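Long-range contact in mannose-specific lectin 3 chain 1 (Crocus vernus, PDB 3MEZ), which probably binds mannose as one of the two bulb-type lectin chains that pair into heterodimers and assemble into a heterotetramer: residues S43-T53 and I64-W74. Sequence-based numbering, arbitrary orientation.
Sequences SNTHGRGVDCT and IHSANSNTPVW. Unlike the reference sequence in segment 43-53: Asp51 (reference Asn).
Ser43 sets its CB over the middle of the Trp74 indole, 3.5 Å from the five-membered-ring centroid, a CH-pi contact. With chi1 at 58°, its OG lies between backbone N and carbonyl carbon, off the ring; it donates to Thr45 OG1, which donates in turn to Cys30 O, and also meets Leu32 N. Ile64 CD1 packs against this hydroxyl pair, 3.6 Å from Ser43 OG. A classic beta bulge sets two residues opposite Ile64 and turns both toward the loop: Thr45 CG2 comes in obliquely on Trp74, and Val73 CG1 reaches Arg48 CB at 3.8 Å.

Ser66 extends OG anti to its backbone N (chi1 -180°) and takes the Val50 N-H in a fairly straight bond of 3.2 Å. Val50 O accepts from Ala67 N at 2.9 Å, while Val50 CG1 rests on Ala67 CB and, crossing at about a right angle, on Asn68 ND2. Thr53 and His65 form an antiparallel hydrogen-bonded pair, beside a loosely held water that donates a long bond to His65 O and meets Thr53 OG1. Cys52 sits between, its CB 4.1 Å from Ile64 CG2 and its SG in the disulfide to Cys30.

Backbone bonds and one serine hydroxyl therefore join this loop and strand 53-56 to strand 62-65 and its following loop; the disulfide and two hydroxyls hold it to Cys30 and to Leu32 of strand 32-35, linking two faces of the bulb-lectin beta-prism.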
ATOM      1  N   SER A  43     -29.206 -14.951  -0.620  1.00 28.60           N
ATOM      2  CA  SER A  43     -30.181 -15.187   0.416  1.00 28.53           C
ATOM      3  C   SER A  43     -31.023 -16.426   0.152  1.00 31.46           C
ATOM      4  O   SER A  43     -31.585 -17.008   1.053  1.00 31.46           O
ATOM      5  CB  SER A  43     -31.075 -13.965   0.614  1.00 27.40           C
ATOM      6  OG  SER A  43     -31.735 -13.596  -0.535  1.00 24.51           O
ATOM      7  N   ASN A  44     -31.093 -16.813  -1.106  1.00 30.70           N
ATOM      8  CA  ASN A  44     -32.052 -17.792  -1.579  1.00 32.86           C
ATOM      9  C   ASN A  44     -33.521 -17.450  -1.332  1.00 33.01           C
ATOM     10  O   ASN A  44     -34.263 -18.259  -0.898  1.00 33.96           O
ATOM     11  CB  ASN A  44     -31.710 -19.179  -1.048  1.00 33.53           C
ATOM     12  CG  ASN A  44     -32.154 -20.294  -1.966  0.50 34.33           C
ATOM     13  OD1 ASN A  44     -32.916 -20.101  -2.899  0.50 34.25           O
ATOM     14  ND2 ASN A  44     -31.685 -21.477  -1.687  0.50 36.86           N
ATOM     15  N   THR A  45     -33.917 -16.232  -1.621  1.00 32.14           N
ATOM     16  CA  THR A  45     -35.269 -15.798  -1.344  1.00 31.04           C
ATOM     17  C   THR A  45     -36.119 -15.530  -2.587  1.00 32.57           C
ATOM     18  O   THR A  45     -36.989 -14.711  -2.563  1.00 31.09           O
ATOM     19  CB  THR A  45     -35.321 -14.650  -0.301  1.00 31.89           C
ATOM     20  OG1 THR A  45     -34.513 -13.571  -0.710  1.00 28.83           O
ATOM     21  CG2 THR A  45     -34.836 -15.119   1.013  1.00 26.97           C
ATOM     22  N   HIS A  46     -35.831 -16.244  -3.670  1.00 33.29           N
ATOM     23  CA  HIS A  46     -36.498 -16.012  -4.923  1.00 36.61           C
ATOM     24  C   HIS A  46     -37.953 -16.269  -4.748  1.00 36.56           C
ATOM     25  O   HIS A  46     -38.326 -17.253  -4.199  1.00 37.58           O
ATOM     26  CB  HIS A  46     -35.967 -16.927  -6.035  1.00 37.22           C
ATOM     27  CG  HIS A  46     -36.866 -16.986  -7.229  1.00 42.56           C
ATOM     28  ND1 HIS A  46     -36.607 -16.300  -8.388  1.00 47.27           N
ATOM     29  CD2 HIS A  46     -38.039 -17.621  -7.430  1.00 46.08           C
ATOM     30  CE1 HIS A  46     -37.581 -16.502  -9.250  1.00 47.77           C
ATOM     31  NE2 HIS A  46     -38.466 -17.298  -8.692  1.00 48.44           N
ATOM     32  N   GLY A  47     -38.770 -15.327  -5.166  1.00 37.58           N
ATOM     33  CA  GLY A  47     -40.202 -15.457  -5.119  1.00 37.42           C
ATOM     34  C   GLY A  47     -40.799 -15.352  -3.733  1.00 37.73           C
ATOM     35  O   GLY A  47     -41.956 -15.618  -3.545  1.00 37.99           O
ATOM     36  N   ARG A  48     -40.005 -14.972  -2.759  1.00 37.15           N
ATOM     37  CA  ARG A  48     -40.481 -14.935  -1.396  1.00 36.92           C
ATOM     38  C   ARG A  48     -41.143 -13.620  -1.098  1.00 36.17           C
ATOM     39  O   ARG A  48     -41.588 -13.382  -0.019  1.00 37.57           O
ATOM     40  CB  ARG A  48     -39.365 -15.228  -0.393  1.00 36.94           C
ATOM     41  CG  ARG A  48     -38.863 -16.658  -0.396  1.00 38.08           C
ATOM     42  CD  ARG A  48     -38.502 -17.173   0.998  0.50 39.19           C
ATOM     43  NE  ARG A  48     -37.658 -18.376   0.978  0.50 38.46           N
ATOM     44  CZ  ARG A  48     -36.690 -18.681   1.847  0.50 39.86           C
ATOM     45  NH1 ARG A  48     -36.391 -17.878   2.864  0.50 40.85           N
ATOM     46  NH2 ARG A  48     -36.009 -19.812   1.702  0.50 39.19           N
ATOM     47  N   GLY A  49     -41.147 -12.737  -2.058  1.00 34.89           N
ATOM     48  CA  GLY A  49     -41.604 -11.404  -1.783  1.00 34.86           C
ATOM     49  C   GLY A  49     -41.824 -10.575  -3.001  1.00 34.59           C
ATOM     50  O   GLY A  49     -41.463 -10.994  -4.052  1.00 36.03           O
ATOM     51  N   VAL A  50     -42.393  -9.388  -2.833  1.00 34.65           N
ATOM     52  CA  VAL A  50     -42.529  -8.421  -3.904  1.00 34.07           C
ATOM     53  C   VAL A  50     -42.053  -6.985  -3.580  1.00 32.89           C
ATOM     54  O   VAL A  50     -42.242  -6.496  -2.497  1.00 33.03           O
ATOM     55  CB  VAL A  50     -43.955  -8.412  -4.456  0.50 33.53           C
ATOM     56  CG1 VAL A  50     -44.905  -7.927  -3.447  0.50 34.35           C
ATOM     57  CG2 VAL A  50     -44.028  -7.548  -5.625  0.50 33.76           C
ATOM     58  N   ASP A  51     -41.417  -6.350  -4.550  1.00 31.78           N
ATOM     59  CA  ASP A  51     -40.868  -5.029  -4.366  1.00 31.59           C
ATOM     60  C   ASP A  51     -39.915  -5.020  -3.171  1.00 29.14           C
ATOM     61  O   ASP A  51     -39.918  -4.142  -2.403  1.00 28.73           O
ATOM     62  CB  ASP A  51     -41.951  -3.982  -4.222  1.00 30.48           C
ATOM     63  CG  ASP A  51     -42.636  -3.669  -5.552  1.00 36.96           C
ATOM     64  OD1 ASP A  51     -42.005  -3.789  -6.591  1.00 40.31           O
ATOM     65  OD2 ASP A  51     -43.807  -3.330  -5.554  1.00 42.66           O
ATOM     66  N   CYS A  52     -39.124  -6.058  -3.064  1.00 28.75           N
ATOM     67  CA  CYS A  52     -38.255  -6.231  -1.930  1.00 27.50           C
ATOM     68  C   CYS A  52     -37.101  -5.223  -1.829  1.00 27.16           C
ATOM     69  O   CYS A  52     -36.572  -4.779  -2.820  1.00 24.65           O
ATOM     70  CB  CYS A  52     -37.730  -7.659  -1.871  1.00 27.56           C
ATOM     71  SG  CYS A  52     -38.904  -8.989  -1.778  1.00 29.01           S
ATOM     72  N   THR A  53     -36.735  -4.941  -0.588  1.00 25.15           N
ATOM     73  CA  THR A  53     -35.685  -4.041  -0.233  1.00 25.64           C
ATOM     74  C   THR A  53     -34.814  -4.592   0.889  1.00 24.92           C
ATOM     75  O   THR A  53     -35.216  -5.413   1.643  1.00 24.16           O
ATOM     76  CB  THR A  53     -36.224  -2.694   0.220  1.00 27.26           C
ATOM     77  OG1 THR A  53     -36.841  -2.851   1.477  1.00 29.17           O
ATOM     78  CG2 THR A  53     -37.217  -2.116  -0.760  1.00 26.00           C
ATOM     79  N   ILE A  64     -34.130  -8.324   4.684  1.00 23.17           N
ATOM     80  CA  ILE A  64     -34.920  -8.168   3.470  1.00 24.60           C
ATOM     81  C   ILE A  64     -36.375  -8.000   3.849  1.00 26.50           C
ATOM     82  O   ILE A  64     -36.908  -8.802   4.563  1.00 27.07           O
ATOM     83  CB  ILE A  64     -34.750  -9.360   2.486  1.00 22.59           C
ATOM     84  CG1 ILE A  64     -33.306  -9.504   2.024  1.00 23.48           C
ATOM     85  CG2 ILE A  64     -35.627  -9.210   1.328  1.00 24.22           C
ATOM     86  CD1 ILE A  64     -33.060 -10.685   1.191  1.00 21.01           C
ATOM     87  N   HIS A  65     -36.985  -6.929   3.373  1.00 28.24           N
ATOM     88  CA  HIS A  65     -38.388  -6.596   3.632  1.00 30.32           C
ATOM     89  C   HIS A  65     -39.206  -6.585   2.370  1.00 32.07           C
ATOM     90  O   HIS A  65     -38.760  -6.142   1.364  1.00 31.12           O
ATOM     91  CB  HIS A  65     -38.538  -5.244   4.269  1.00 29.32           C
ATOM     92  CG  HIS A  65     -38.149  -5.192   5.699  1.00 35.24           C
ATOM     93  ND1 HIS A  65     -36.894  -4.825   6.113  1.00 37.93           N
ATOM     94  CD2 HIS A  65     -38.851  -5.434   6.818  1.00 37.55           C
ATOM     95  CE1 HIS A  65     -36.840  -4.847   7.422  1.00 37.20           C
ATOM     96  NE2 HIS A  65     -38.013  -5.212   7.873  1.00 38.29           N
ATOM     97  N   SER A  66     -40.428  -7.058   2.470  1.00 33.51           N
ATOM     98  CA  SER A  66     -41.308  -7.222   1.347  1.00 36.58           C
ATOM     99  C   SER A  66     -42.433  -6.228   1.383  1.00 38.42           C
ATOM    100  O   SER A  66     -42.713  -5.658   2.383  1.00 39.33           O
ATOM    101  CB  SER A  66     -41.887  -8.619   1.336  1.00 36.31           C
ATOM    102  OG  SER A  66     -42.732  -8.786   0.249  1.00 38.87           O
ATOM    103  N   ALA A  67     -43.042  -6.003   0.246  1.00 41.51           N
ATOM    104  CA  ALA A  67     -44.098  -5.026   0.109  1.00 43.70           C
ATOM    105  C   ALA A  67     -45.316  -5.388   0.927  1.00 44.74           C
ATOM    106  O   ALA A  67     -45.951  -4.562   1.500  1.00 45.65           O
ATOM    107  CB  ALA A  67     -44.457  -4.857  -1.324  1.00 43.85           C
ATOM    108  N   ASN A  68     -45.636  -6.653   0.979  1.00 46.03           N
ATOM    109  CA  ASN A  68     -46.556  -7.097   1.970  1.00 46.65           C
ATOM    110  C   ASN A  68     -45.749  -7.526   3.129  1.00 46.48           C
ATOM    111  O   ASN A  68     -45.409  -8.656   3.157  0.50 46.28           O
ATOM    112  CB  ASN A  68     -47.193  -8.349   1.462  0.50 46.70           C
ATOM    113  CG  ASN A  68     -47.226  -8.399  -0.015  0.50 46.53           C
ATOM    114  OD1 ASN A  68     -47.303  -9.459  -0.616  0.50 47.21           O
ATOM    115  ND2 ASN A  68     -47.173  -7.242  -0.625  0.50 46.97           N
ATOM    116  N   SER A  69     -45.403  -6.672   4.072  1.00 47.18           N
ATOM    117  CA  SER A  69     -44.340  -7.118   4.925  1.00 47.02           C
ATOM    118  C   SER A  69     -44.971  -8.241   5.643  1.00 47.69           C
ATOM    119  O   SER A  69     -45.221  -9.234   4.982  1.00 48.37           O
ATOM    120  CB  SER A  69     -43.770  -6.026   5.777  1.00 46.88           C
ATOM    121  OG  SER A  69     -42.809  -5.336   5.024  1.00 46.41           O
ATOM    122  N   ASN A  70     -45.422  -8.077   6.874  1.00 47.52           N
ATOM    123  CA  ASN A  70     -44.907  -7.198   7.909  1.00 46.59           C
ATOM    124  C   ASN A  70     -43.564  -7.550   8.493  1.00 44.63           C
ATOM    125  O   ASN A  70     -42.793  -6.700   8.813  1.00 45.79           O
ATOM    126  CB  ASN A  70     -45.918  -7.113   9.028  1.00 47.28           C
ATOM    127  CG  ASN A  70     -46.805  -5.917   8.901  1.00 50.84           C
ATOM    128  OD1 ASN A  70     -46.692  -4.979   9.669  1.00 57.23           O
ATOM    129  ND2 ASN A  70     -47.686  -5.935   7.935  1.00 51.31           N
ATOM    130  N   THR A  71     -43.332  -8.820   8.710  1.00 41.42           N
ATOM    131  CA  THR A  71     -42.050  -9.278   9.155  1.00 38.52           C
ATOM    132  C   THR A  71     -41.083  -9.485   7.990  0.50 36.19           C
ATOM    133  O   THR A  71     -41.509  -9.788   6.900  1.00 34.70           O
ATOM    134  CB  THR A  71     -42.187 -10.589   9.870  0.50 39.25           C
ATOM    135  OG1 THR A  71     -40.891 -11.041  10.281  0.50 40.51           O
ATOM    136  CG2 THR A  71     -42.793 -11.618   8.962  0.50 37.65           C
ATOM    137  N   PRO A  72     -39.790  -9.384   8.256  1.00 34.03           N
ATOM    138  CA  PRO A  72     -38.793  -9.483   7.210  1.00 33.03           C
ATOM    139  C   PRO A  72     -38.831 -10.827   6.527  1.00 32.52           C
ATOM    140  O   PRO A  72     -39.175 -11.795   7.098  1.00 32.56           O
ATOM    141  CB  PRO A  72     -37.480  -9.332   7.961  1.00 33.73           C
ATOM    142  CG  PRO A  72     -37.802  -8.720   9.173  1.00 35.22           C
ATOM    143  CD  PRO A  72     -39.204  -8.941   9.505  1.00 33.99           C
ATOM    144  N   VAL A  73     -38.541 -10.824   5.263  1.00 29.45           N
ATOM    145  CA  VAL A  73     -38.373 -11.998   4.498  1.00 29.40           C
ATOM    146  C   VAL A  73     -37.170 -12.853   4.886  1.00 28.39           C
ATOM    147  O   VAL A  73     -37.202 -14.037   4.735  1.00 28.82           O
ATOM    148  CB  VAL A  73     -38.302 -11.612   3.024  1.00 29.78           C
ATOM    149  CG1 VAL A  73     -38.062 -12.780   2.220  1.00 28.42           C
ATOM    150  CG2 VAL A  73     -39.587 -10.992   2.647  1.00 32.31           C
ATOM    151  N   TRP A  74     -36.084 -12.215   5.277  1.00 25.52           N
ATOM    152  CA  TRP A  74     -34.843 -12.895   5.572  1.00 24.55           C
ATOM    153  C   TRP A  74     -34.046 -12.013   6.504  1.00 24.15           C
ATOM    154  O   TRP A  74     -34.100 -10.848   6.416  1.00 23.77           O
ATOM    155  CB  TRP A  74     -34.135 -13.163   4.247  1.00 23.17           C
ATOM    156  CG  TRP A  74     -32.783 -13.784   4.199  1.00 23.58           C
ATOM    157  CD1 TRP A  74     -32.482 -15.091   4.207  1.00 23.55           C
ATOM    158  CD2 TRP A  74     -31.570 -13.107   4.005  1.00 22.24           C
ATOM    159  NE1 TRP A  74     -31.148 -15.273   4.082  1.00 20.94           N
ATOM    160  CE2 TRP A  74     -30.566 -14.060   3.952  1.00 23.08           C
ATOM    161  CE3 TRP A  74     -31.223 -11.768   3.885  1.00 25.79           C
ATOM    162  CZ2 TRP A  74     -29.263 -13.723   3.800  1.00 25.74           C
ATOM    163  CZ3 TRP A  74     -29.938 -11.456   3.759  1.00 25.46           C
ATOM    164  CH2 TRP A  74     -28.972 -12.421   3.684  1.00 22.00           C
TER
HETATM  165  O   HOH W   1     -40.039  -3.148   0.992  1.00 50.23           O